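Local coordinates for SusD superfamily protein (Parabacteroides distasonis, PDB 3OTN) that probably binds nutrients, most likely carbohydrates, at the outer membrane as a member of the SusD family, at residues L129-G134 with L194-L199; L199-Y204 with K210-E215; Y360-L365 with E421-F426; Y367-V372 with M428-K433. One frame throughout, in Å; residues are numbered along the deposited sequence. Where two conformers were deposited one is given.

Contact 1: L129-G134 with L194-L199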
# COMPACT_ATOMS: atom_id res chain seq x y z
N LEU A 129 4.10 -7.99 -6.79
CA LEU A 129 5.33 -8.66 -7.23
C LEU A 129 6.07 -7.93 -8.35
O LEU A 129 7.31 -7.70 -8.26
CB LEU A 129 5.07 -10.10 -7.64
CG LEU A 129 4.81 -11.09 -6.52
CD1 LEU A 129 4.32 -12.39 -7.21
CD2 LEU A 129 6.09 -11.35 -5.71
N VAL A 130 5.36 -7.53 -9.39
CA VAL A 130 6.04 -6.89 -10.54
C VAL A 130 6.59 -5.53 -10.20
O VAL A 130 7.65 -5.16 -10.71
CB VAL A 130 5.18 -6.80 -11.87
CG1 VAL A 130 4.89 -8.20 -12.44
CG2 VAL A 130 3.91 -6.00 -11.67
N ARG A 131 5.90 -4.78 -9.33
CA ARG A 131 6.36 -3.43 -8.94
C ARG A 131 7.58 -3.46 -8.03
O ARG A 131 8.45 -2.61 -8.15
CB ARG A 131 5.23 -2.65 -8.26
CG ARG A 131 4.17 -2.19 -9.27
CD ARG A 131 3.12 -1.33 -8.63
NE ARG A 131 2.35 -2.09 -7.65
CZ ARG A 131 1.48 -1.54 -6.81
NH1 ARG A 131 1.26 -0.23 -6.82
NH2 ARG A 131 0.84 -2.33 -5.96
N ILE A 132 7.64 -4.47 -7.17
CA ILE A 132 8.71 -4.66 -6.19
C ILE A 132 9.95 -5.26 -6.83
O ILE A 132 11.05 -4.75 -6.62
CB ILE A 132 8.23 -5.54 -4.97
CG1 ILE A 132 7.15 -4.79 -4.20
CG2 ILE A 132 9.41 -5.91 -4.01
CD1 ILE A 132 6.40 -5.64 -3.12
N PHE A 133 9.76 -6.34 -7.60
CA PHE A 133 10.85 -7.17 -8.11
C PHE A 133 11.06 -7.14 -9.59
O PHE A 133 12.06 -7.70 -10.05
CB PHE A 133 10.58 -8.65 -7.73
CG PHE A 133 10.48 -8.88 -6.25
CD1 PHE A 133 11.62 -8.90 -5.45
CD2 PHE A 133 9.25 -9.16 -5.66
CE1 PHE A 133 11.54 -9.12 -4.09
CE2 PHE A 133 9.15 -9.39 -4.30
CZ PHE A 133 10.29 -9.38 -3.51
N GLY A 134 10.13 -6.59 -10.37
CA GLY A 134 10.29 -6.52 -11.81
C GLY A 134 9.83 -7.82 -12.43
O GLY A 134 8.74 -8.29 -12.14
N LEU A 194 -7.60 -1.77 -10.98
CA LEU A 194 -7.41 -1.67 -12.42
C LEU A 194 -7.05 -0.22 -12.82
O LEU A 194 -6.22 -0.02 -13.72
CB LEU A 194 -8.61 -2.23 -13.21
CG LEU A 194 -8.49 -2.28 -14.73
CD1 LEU A 194 -7.20 -2.95 -15.19
CD2 LEU A 194 -9.70 -2.98 -15.35
N ALA A 195 -7.58 0.79 -12.12
CA ALA A 195 -7.12 2.17 -12.34
C ALA A 195 -5.59 2.29 -12.11
O ALA A 195 -4.86 2.88 -12.90
CB ALA A 195 -7.88 3.16 -11.45
N ASP A 196 -5.15 1.71 -11.03
CA ASP A 196 -3.77 1.77 -10.61
C ASP A 196 -2.88 0.97 -11.59
O ASP A 196 -1.77 1.42 -11.97
CB ASP A 196 -3.66 1.23 -9.18
CG ASP A 196 -2.38 1.64 -8.45
OD1 ASP A 196 -1.51 2.31 -9.04
OD2 ASP A 196 -2.23 1.24 -7.27
N VAL A 197 -3.36 -0.21 -12.01
CA VAL A 197 -2.66 -1.02 -13.00
C VAL A 197 -2.41 -0.25 -14.30
O VAL A 197 -1.29 -0.16 -14.76
CB VAL A 197 -3.41 -2.36 -13.27
CG1 VAL A 197 -2.89 -3.05 -14.52
CG2 VAL A 197 -3.27 -3.27 -12.01
N TYR A 198 -3.45 0.33 -14.86
CA TYR A 198 -3.32 1.09 -16.09
C TYR A 198 -2.50 2.38 -15.96
O TYR A 198 -1.73 2.71 -16.86
CB TYR A 198 -4.71 1.40 -16.63
CG TYR A 198 -5.40 0.27 -17.35
CD1 TYR A 198 -4.70 -0.57 -18.25
CD2 TYR A 198 -6.77 0.13 -17.27
CE1 TYR A 198 -5.36 -1.54 -18.99
CE2 TYR A 198 -7.44 -0.86 -18.01
CZ TYR A 198 -6.74 -1.69 -18.86
OH TYR A 198 -7.43 -2.64 -19.62
N LEU A 199 -2.67 3.10 -14.84
CA LEU A 199 -1.85 4.28 -14.56
C LEU A 199 -0.36 3.91 -14.51
O LEU A 199 0.47 4.62 -15.09
CB LEU A 199 -2.27 4.94 -13.24
CG LEU A 199 -1.49 6.16 -12.76
CD1 LEU A 199 -1.50 7.28 -13.79
CD2 LEU A 199 -2.04 6.60 -11.33
O HOH W 1 -0.40 1.56 -5.35

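Contact 2: L199-Y204 with K210-E215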
# COMPACT_ATOMS: atom_id res chain seq x y z
N LEU A 199 -2.67 3.10 -14.84
CA LEU A 199 -1.85 4.28 -14.56
C LEU A 199 -0.36 3.91 -14.51
O LEU A 199 0.47 4.62 -15.09
CB LEU A 199 -2.27 4.94 -13.24
CG LEU A 199 -1.49 6.16 -12.76
CD1 LEU A 199 -1.50 7.28 -13.79
CD2 LEU A 199 -2.04 6.60 -11.33
N THR A 200 -0.04 2.80 -13.85
CA THR A 200 1.34 2.31 -13.72
C THR A 200 1.88 1.83 -15.06
O THR A 200 3.03 2.13 -15.41
CB THR A 200 1.44 1.19 -12.65
OG1 THR A 200 0.88 1.66 -11.41
CG2 THR A 200 2.90 0.77 -12.37
N TYR A 201 1.06 1.10 -15.81
CA TYR A 201 1.41 0.62 -17.16
C TYR A 201 1.81 1.76 -18.07
O TYR A 201 2.72 1.62 -18.88
CB TYR A 201 0.24 -0.14 -17.75
CG TYR A 201 0.54 -1.08 -18.90
CD1 TYR A 201 0.84 -0.60 -20.16
CD2 TYR A 201 0.45 -2.46 -18.74
CE1 TYR A 201 1.07 -1.44 -21.22
CE2 TYR A 201 0.66 -3.32 -19.82
CZ TYR A 201 0.97 -2.80 -21.05
OH TYR A 201 1.19 -3.61 -22.13
N ALA A 202 1.14 2.91 -17.93
CA ALA A 202 1.48 4.11 -18.69
C ALA A 202 2.79 4.75 -18.23
O ALA A 202 3.46 5.42 -19.02
CB ALA A 202 0.35 5.13 -18.64
N GLY A 203 3.13 4.56 -16.96
CA GLY A 203 4.38 5.06 -16.39
C GLY A 203 5.50 4.05 -16.53
O GLY A 203 5.43 3.13 -17.35
N TYR A 204 6.53 4.22 -15.72
CA TYR A 204 7.69 3.33 -15.78
C TYR A 204 7.47 2.05 -14.97
O TYR A 204 6.78 2.09 -13.94
CB TYR A 204 8.94 4.04 -15.29
CG TYR A 204 9.43 5.19 -16.17
CD1 TYR A 204 10.22 4.95 -17.32
CD2 TYR A 204 9.19 6.52 -15.80
CE1 TYR A 204 10.71 6.02 -18.08
CE2 TYR A 204 9.66 7.58 -16.57
CZ TYR A 204 10.40 7.33 -17.70
OH TYR A 204 10.85 8.42 -18.40
N LYS A 210 -0.16 6.71 -23.98
CA LYS A 210 -1.14 7.60 -23.35
C LYS A 210 -2.53 7.01 -23.21
O LYS A 210 -3.25 7.36 -22.29
CB LYS A 210 -1.19 8.95 -24.10
CG LYS A 210 0.02 9.84 -23.79
CD LYS A 210 -0.12 11.19 -24.44
CE LYS A 210 0.91 12.15 -23.89
NZ LYS A 210 0.96 13.37 -24.74
N SER A 211 -2.94 6.10 -24.11
CA SER A 211 -4.26 5.51 -24.01
C SER A 211 -4.45 4.79 -22.66
O SER A 211 -5.59 4.72 -22.17
CB SER A 211 -4.55 4.54 -25.17
OG SER A 211 -3.56 3.54 -25.21
N TYR A 212 -3.35 4.32 -22.06
CA TYR A 212 -3.42 3.67 -20.76
C TYR A 212 -3.84 4.64 -19.66
O TYR A 212 -4.57 4.25 -18.73
CB TYR A 212 -2.11 2.94 -20.42
CG TYR A 212 -1.92 1.71 -21.29
CD1 TYR A 212 -2.50 0.51 -20.93
CD2 TYR A 212 -1.19 1.76 -22.47
CE1 TYR A 212 -2.36 -0.62 -21.71
CE2 TYR A 212 -1.05 0.63 -23.27
CZ TYR A 212 -1.63 -0.56 -22.88
OH TYR A 212 -1.48 -1.69 -23.63
N TYR A 213 -3.44 5.90 -19.77
CA TYR A 213 -3.99 6.92 -18.85
C TYR A 213 -5.51 7.04 -19.00
O TYR A 213 -6.21 7.16 -18.01
CB TYR A 213 -3.38 8.31 -19.09
CG TYR A 213 -1.92 8.43 -18.77
CD1 TYR A 213 -1.46 8.29 -17.47
CD2 TYR A 213 -1.01 8.76 -19.77
CE1 TYR A 213 -0.10 8.48 -17.16
CE2 TYR A 213 0.35 8.92 -19.49
CZ TYR A 213 0.79 8.77 -18.19
OH TYR A 213 2.13 8.91 -17.89
N ALA A 214 -6.01 7.04 -20.24
CA ALA A 214 -7.45 7.16 -20.46
C ALA A 214 -8.17 5.90 -19.93
O ALA A 214 -9.25 6.02 -19.34
CB ALA A 214 -7.77 7.38 -21.91
N GLU A 215 -7.60 4.71 -20.12
CA GLU A 215 -8.21 3.49 -19.58
C GLU A 215 -8.27 3.55 -18.04
O GLU A 215 -9.25 3.11 -17.44
CB GLU A 215 -7.48 2.24 -20.04
CG GLU A 215 -7.63 1.96 -21.52
CD GLU A 215 -9.08 1.77 -21.94
OE1 GLU A 215 -9.78 0.96 -21.29
OE2 GLU A 215 -9.50 2.41 -22.94
O HOH W 2 0.88 -2.60 -24.91

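Contact 3: Y360-L365 with E421-F426. With EDO (1,2-ethanediol), chain S.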
# COMPACT_ATOMS: atom_id res chain seq x y z
N TYR A 360 -10.70 5.77 -0.98
CA TYR A 360 -11.25 6.71 -1.96
C TYR A 360 -10.36 7.90 -2.27
O TYR A 360 -10.27 8.32 -3.44
CB TYR A 360 -12.60 7.19 -1.46
CG TYR A 360 -13.50 7.90 -2.44
CD1 TYR A 360 -13.75 7.38 -3.69
CD2 TYR A 360 -14.20 9.02 -2.04
CE1 TYR A 360 -14.64 7.99 -4.54
CE2 TYR A 360 -15.09 9.64 -2.88
CZ TYR A 360 -15.31 9.13 -4.12
OH TYR A 360 -16.18 9.75 -4.95
N THR A 361 -9.67 8.44 -1.26
CA THR A 361 -8.74 9.58 -1.54
C THR A 361 -7.70 9.25 -2.62
O THR A 361 -7.47 10.06 -3.54
CB THR A 361 -8.06 10.14 -0.28
OG1 THR A 361 -9.05 10.69 0.59
CG2 THR A 361 -7.03 11.26 -0.64
N ASP A 362 -7.11 8.06 -2.54
CA ASP A 362 -6.14 7.55 -3.51
C ASP A 362 -6.79 7.46 -4.89
O ASP A 362 -6.23 7.92 -5.87
CB ASP A 362 -5.68 6.16 -3.05
CG ASP A 362 -4.47 5.59 -3.83
OD1 ASP A 362 -3.90 6.22 -4.78
OD2 ASP A 362 -4.08 4.46 -3.44
N VAL A 363 -8.01 6.94 -4.94
CA VAL A 363 -8.70 6.78 -6.21
C VAL A 363 -8.98 8.15 -6.86
O VAL A 363 -8.80 8.30 -8.05
CB VAL A 363 -9.98 5.96 -6.10
CG1 VAL A 363 -10.72 5.93 -7.47
CG2 VAL A 363 -9.66 4.54 -5.64
N LEU A 364 -9.44 9.12 -6.07
CA LEU A 364 -9.65 10.49 -6.56
C LEU A 364 -8.35 11.11 -7.16
O LEU A 364 -8.36 11.69 -8.26
CB LEU A 364 -10.16 11.39 -5.44
CG LEU A 364 -11.53 11.09 -4.81
CD1 LEU A 364 -11.99 12.23 -3.90
CD2 LEU A 364 -12.55 10.81 -5.90
N LEU A 365 -7.24 10.98 -6.44
CA LEU A 365 -5.98 11.52 -6.94
C LEU A 365 -5.48 10.72 -8.16
O LEU A 365 -4.89 11.30 -9.04
CB LEU A 365 -4.95 11.56 -5.83
CG LEU A 365 -5.27 12.57 -4.72
CD1 LEU A 365 -4.37 12.30 -3.50
CD2 LEU A 365 -5.04 13.99 -5.24
N GLU A 421 1.46 5.23 3.81
CA GLU A 421 0.39 4.26 3.46
C GLU A 421 0.82 3.30 2.36
O GLU A 421 -0.03 2.67 1.72
CB GLU A 421 -0.88 5.01 3.01
CG GLU A 421 -1.58 5.81 4.08
CD GLU A 421 -2.83 6.58 3.55
OE1 GLU A 421 -3.67 5.99 2.86
OE2 GLU A 421 -2.95 7.79 3.84
N ASN A 422 2.13 3.17 2.14
CA ASN A 422 2.69 2.25 1.15
C ASN A 422 2.30 2.61 -0.28
O ASN A 422 2.06 1.72 -1.12
CB ASN A 422 2.32 0.76 1.50
CG ASN A 422 3.26 0.10 2.55
OD1 ASN A 422 3.17 -1.11 2.75
ND2 ASN A 422 4.10 0.88 3.24
N LYS A 423 2.21 3.91 -0.57
CA LYS A 423 1.89 4.39 -1.95
C LYS A 423 3.01 5.17 -2.60
O LYS A 423 3.15 5.15 -3.83
CB LYS A 423 0.65 5.33 -1.91
CG LYS A 423 -0.60 4.72 -1.36
CD LYS A 423 -1.08 3.56 -2.19
CE LYS A 423 -2.28 2.87 -1.51
NZ LYS A 423 -2.98 2.07 -2.52
N MSE A 424 3.76 5.90 -1.77
CA MSE A 424 4.76 6.85 -2.22
C MSE A 424 5.89 6.15 -3.02
O MSE A 424 6.34 6.67 -4.06
CB MSE A 424 5.31 7.60 -1.00
CG MSE A 424 6.31 8.67 -1.29
SE MSE A 424 7.04 9.40 0.37
CE MSE A 424 5.46 10.45 0.93
N TRP A 425 6.39 5.02 -2.52
CA TRP A 425 7.51 4.33 -3.19
C TRP A 425 7.07 3.93 -4.62
O TRP A 425 7.77 4.20 -5.59
CB TRP A 425 8.00 3.12 -2.41
CG TRP A 425 9.18 2.45 -3.06
CD1 TRP A 425 9.21 1.20 -3.58
CD2 TRP A 425 10.46 3.02 -3.33
NE1 TRP A 425 10.43 0.94 -4.12
CE2 TRP A 425 11.23 2.03 -3.98
CE3 TRP A 425 11.04 4.26 -3.09
CZ2 TRP A 425 12.54 2.26 -4.39
CZ3 TRP A 425 12.32 4.49 -3.49
CH2 TRP A 425 13.07 3.49 -4.14
N PHE A 426 5.89 3.33 -4.72
CA PHE A 426 5.31 2.98 -6.04
C PHE A 426 5.11 4.21 -6.96
O PHE A 426 5.40 4.14 -8.15
CB PHE A 426 4.00 2.22 -5.87
CG PHE A 426 4.15 0.83 -5.25
CD1 PHE A 426 5.22 0.01 -5.55
CD2 PHE A 426 3.18 0.37 -4.36
CE1 PHE A 426 5.33 -1.26 -4.98
CE2 PHE A 426 3.27 -0.88 -3.80
CZ PHE A 426 4.35 -1.71 -4.11
C1 EDO S . -16.00 14.09 -6.40
O1 EDO S . -15.97 15.50 -6.69
C2 EDO S . -15.55 13.86 -4.97
O2 EDO S . -16.23 12.72 -4.43

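Contact 4: Y367-V372 with M428-K433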
# COMPACT_ATOMS: atom_id res chain seq x y z
N TYR A 367 -7.55 9.45 -10.38
CA TYR A 367 -8.35 10.06 -11.45
C TYR A 367 -7.72 11.37 -11.95
O TYR A 367 -7.53 11.52 -13.17
CB TYR A 367 -9.82 10.32 -11.09
CG TYR A 367 -10.56 11.01 -12.25
CD1 TYR A 367 -11.04 10.28 -13.34
CD2 TYR A 367 -10.71 12.39 -12.28
CE1 TYR A 367 -11.66 10.92 -14.43
CE2 TYR A 367 -11.34 13.03 -13.34
CZ TYR A 367 -11.81 12.28 -14.41
OH TYR A 367 -12.42 12.92 -15.46
N ALA A 368 -7.44 12.31 -11.04
CA ALA A 368 -6.82 13.60 -11.41
C ALA A 368 -5.52 13.40 -12.20
O ALA A 368 -5.29 14.08 -13.20
CB ALA A 368 -6.55 14.49 -10.19
N GLU A 369 -4.69 12.46 -11.75
CA GLU A 369 -3.41 12.20 -12.41
C GLU A 369 -3.59 11.64 -13.80
O GLU A 369 -3.02 12.15 -14.76
CB GLU A 369 -2.49 11.32 -11.55
CG GLU A 369 -1.12 11.10 -12.20
CD GLU A 369 -0.06 10.46 -11.30
OE1 GLU A 369 -0.36 10.16 -10.14
OE2 GLU A 369 1.09 10.29 -11.75
N ALA A 370 -4.37 10.58 -13.93
CA ALA A 370 -4.65 9.97 -15.23
C ALA A 370 -5.30 10.96 -16.21
O ALA A 370 -4.95 10.99 -17.40
CB ALA A 370 -5.55 8.73 -15.06
N GLN A 371 -6.28 11.72 -15.70
CA GLN A 371 -7.06 12.65 -16.52
C GLN A 371 -6.16 13.74 -17.09
O GLN A 371 -6.21 14.00 -18.31
CB GLN A 371 -8.23 13.27 -15.72
CG GLN A 371 -9.16 14.13 -16.55
CD GLN A 371 -8.72 15.59 -16.60
OE1 GLN A 371 -8.43 16.19 -15.57
NE2 GLN A 371 -8.68 16.17 -17.79
N VAL A 372 -5.34 14.36 -16.24
CA VAL A 372 -4.46 15.41 -16.73
C VAL A 372 -3.40 14.87 -17.72
O VAL A 372 -3.04 15.56 -18.67
CB VAL A 372 -3.80 16.25 -15.61
CG1 VAL A 372 -2.70 15.48 -14.89
CG2 VAL A 372 -3.24 17.53 -16.22
N MSE A 428 7.00 6.94 -6.90
CA MSE A 428 8.36 7.26 -7.29
C MSE A 428 8.86 6.36 -8.44
O MSE A 428 9.50 6.83 -9.37
CB MSE A 428 9.31 7.20 -6.09
CG MSE A 428 9.05 8.27 -5.03
SE MSE A 428 10.19 7.97 -3.47
CE MSE A 428 9.83 9.57 -2.40
N LEU A 429 8.53 5.07 -8.39
CA LEU A 429 8.97 4.13 -9.43
C LEU A 429 8.26 4.38 -10.78
O LEU A 429 8.90 4.32 -11.83
CB LEU A 429 8.73 2.69 -8.97
CG LEU A 429 9.56 2.19 -7.76
CD1 LEU A 429 9.27 0.71 -7.52
CD2 LEU A 429 11.11 2.43 -7.94
N ARG A 430 6.96 4.66 -10.76
CA ARG A 430 6.22 4.85 -12.00
C ARG A 430 6.44 6.21 -12.66
O ARG A 430 6.31 6.30 -13.88
CB ARG A 430 4.72 4.49 -11.85
CG ARG A 430 3.93 5.44 -11.04
CD ARG A 430 2.48 4.95 -10.90
NE ARG A 430 1.82 5.79 -9.92
CZ ARG A 430 1.46 7.06 -10.15
NH1 ARG A 430 1.62 7.64 -11.36
NH2 ARG A 430 0.92 7.75 -9.17
N THR A 431 6.81 7.23 -11.89
CA THR A 431 7.14 8.54 -12.44
C THR A 431 8.65 8.69 -12.64
O THR A 431 9.06 9.53 -13.43
CB THR A 431 6.66 9.68 -11.52
OG1 THR A 431 7.31 9.63 -10.24
CG2 THR A 431 5.17 9.61 -11.31
N ARG A 432 9.47 7.91 -11.93
CA ARG A 432 10.94 8.11 -11.81
C ARG A 432 11.27 9.55 -11.41
O ARG A 432 12.23 10.14 -11.90
CB ARG A 432 11.70 7.66 -13.07
CG ARG A 432 11.69 6.12 -13.16
CD ARG A 432 12.49 5.57 -14.27
NE ARG A 432 12.24 4.13 -14.38
CZ ARG A 432 12.71 3.37 -15.37
NH1 ARG A 432 13.45 3.91 -16.32
NH2 ARG A 432 12.42 2.07 -15.43
N LYS A 433 10.45 10.08 -10.49
CA LYS A 433 10.63 11.39 -9.90
C LYS A 433 10.53 11.27 -8.39
O LYS A 433 9.70 10.52 -7.87
CB LYS A 433 9.58 12.40 -10.40
CG LYS A 433 9.59 12.65 -11.91
CD LYS A 433 10.65 13.63 -12.34
CE LYS A 433 10.54 13.93 -13.84
NZ LYS A 433 11.71 14.76 -14.21

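Contact 1: L129-G134 with L194-L199
The guanidinium of Arg131 and the carboxylate of Asp196 stand with their planes 90° apart, and OD2 of the acid approaches the guanidinium obliquely, well out of its plane, where no N-H points at it. What results is a long salt bridge, NH1 of Arg131 to OD2 of Asp196 at 3.8 Å, an attraction between charges without a direct hydrogen bond. Water 1 supplies the missing directionality. It lies at the edge of the guanidinium and in its plane, accepting from Arg131 NH1 at 2.8 Å and donating to Asp196 OD2 at 2.7 Å. The same guanidinium makes cation-pi contacts with Phe127, Tyr128 and Phe426.

The arginine chain is bent at chi3 (-65°), which turns its head back so that NE can bond to the carbonyl oxygen of Phe127 one turn earlier, and this helps to fix the rotation of the group. With CG trans to the backbone nitrogen (chi1 -161°), Asp196 swings its carboxylate out toward helix 108-133. Its OD2 has a further hydrogen bond with Tyr358 OH, so OD2 of the buried Asp196 is held by both a tyrosine and the water.

Only 45 Å² is buried between the segments, whose closest CA atoms, those of Arg131 and Val197, are 10.2 Å apart. The bridge joins the last turn of helix 108-133 to the middle of helix 187-202. Helix 156-172 packs against both, through Val130 on one and Leu194 and Tyr198 on the other, while helices 79-100 and 210-225 pack on the two helices in turn, consistent with the TPR-like helical array of the SusD family.

Contact 2: L199-Y204 with K210-E215
The end of helix 187-202 and the start of helix 210-225 run close and roughly antiparallel, with CA atoms of Ala202 and Tyr212 only 5.3 Å apart. Joined by a short loop, they form a helical hairpin, the kind of unit from which TPR-like folds are built. Three tyrosines dominate this end of it. Tyr201 and Tyr212 lie face on face in an offset stack, their centroids 4.2 Å apart and planes at 22°, with Tyr201 CD1 over the centre of the Tyr212 ring. The rings close in toward their hydroxyl ends, where Tyr201 CE1 comes within 3.3 Å of Tyr212 CZ. Tyr201 reaches this place because its CG is anti to the backbone N (chi1 -160°).

Ala202, whose small side chain is consistent with the close approach, is used twice. Its CB meets Tyr212 CB and also sits over the face of Tyr213, 3.6 Å from the ring centroid and 9° off the normal, a CH-pi contact. Leu199 CD1 abuts the edge of the same ring, and Tyr213 goes on to pack against helix 360-375. Tyr201 OH is bonded to Asp161 OD1, and at the far end of the stack water 2 links the two hydroxyls, 3.0 Å from Tyr201 OH and 2.8 Å from Tyr212 OH.

Contact 3: Y360-L365 with E421-F426
Asp362 and Lys423 reach toward each other from opposite directions, the acid from the first turn of helix 360-375 and the lysine from the loop just ahead of helix 424-431. They meet in a salt bridge in which Lys423 NZ donates to Asp362 OD2 at 2.8 Å, arriving nearly in line with the C-O bond. The lysine folds at chi2 (-62°) and then runs straight, which brings CD, CE and NZ successively nearer the same oxygen, Lys423 CE lying 3.1 Å from Asp362 OD2. A trans first torsion (chi1 -170°) directs the carboxylate of Asp362 at the lysine.

Neither charge relies on this bond alone: NZ also donates to the carbonyl oxygen of Val357, and OD1 of Asp362 pairs with Arg414. Replacing Lys423 by alanine is likely to strip OD2 of its lysine partner and to cost Val357 O this donor. Tyr360, which does not touch the lysine segment, binds a 1,2-ethanediol, probably from the crystallisation liquor, by a hydrogen bond between Tyr360 OH and its O2 at 3.0 Å.

With a lysine on one oxygen and an arginine on the other, the carboxylate of Asp362 is likely to stay ionised, tying the loop 421-423 to helices 360-375 and 403-418.

Contact 4: Y367-V372 with M428-K433
Glu369 and Arg430 reach out from opposite directions and meet in a two-pronged salt bridge, which forms the tight part of this contact. The end of the guanidinium presents one nitrogen to each carboxylate oxygen: Arg430 NH1 donates to Glu369 OE2 at 2.7 Å, almost straight at 172°, and Arg430 NH2 donates to Glu369 OE1 at 2.9 Å. Both oxygens lie close to the guanidinium plane. The carboxylate, however, is turned 52° against it, so OE1 is met on its syn side, somewhat out of plane, and OE2 from above the carboxylate plane. Glu369 is extended (chi1 -177°) and Arg430 extended from CG to NE, so the two together bridge backbones whose nearest CA atoms, those of Glu369 and Thr431, are 11.2 Å apart.

The rest is looser. Thr431, partly exposed, offers only CG2, 4.2 Å from Glu369 OE2, and turns its hydroxyl to its own chain: OG1 accepts from Lys433 N at 3.2 Å, an ST turn, and is bonded to Asp427 O. This marks where helix 424-431 gives way to strand 433-435.

Second partners reinforce the buried pair, Trp411 NE1 bonding to Glu369 OE2 and Asp427 OD1 to Arg430 NH2. A leucine in place of Glu369 would probably leave Arg430 with Asp427 as its remaining acidic partner and take from Trp411 NE1 the acceptor it has here. Arg430, between two acids, is likely to stay charged, and the indole N-H on OE2 would help to stabilise the carboxylate of Glu369 in the interior; the bridge ties helix 360-375 to helix 424-431.

Along the chain contact 1 closes first, contact 2 follows on the same helix 187-202 and shares Leu199 with it, and contacts 3 and 4 come later, interleaved on helices 360-375 and 424-431. Their centres lie within about 16 Å of one another, contacts 2 and 4 being the closest at about 9 Å. The N-terminal helices and the SusD-family part thus meet here: Ile132 of contact 1 touches Phe426 of contact 3, Leu199 packs on Arg430, and Tyr204 N probably bonds to Arg430 O at 2.8 Å, joining contact 2 to contact 4. Each contact ties helices within one region, and the touches between contacts join the two regions.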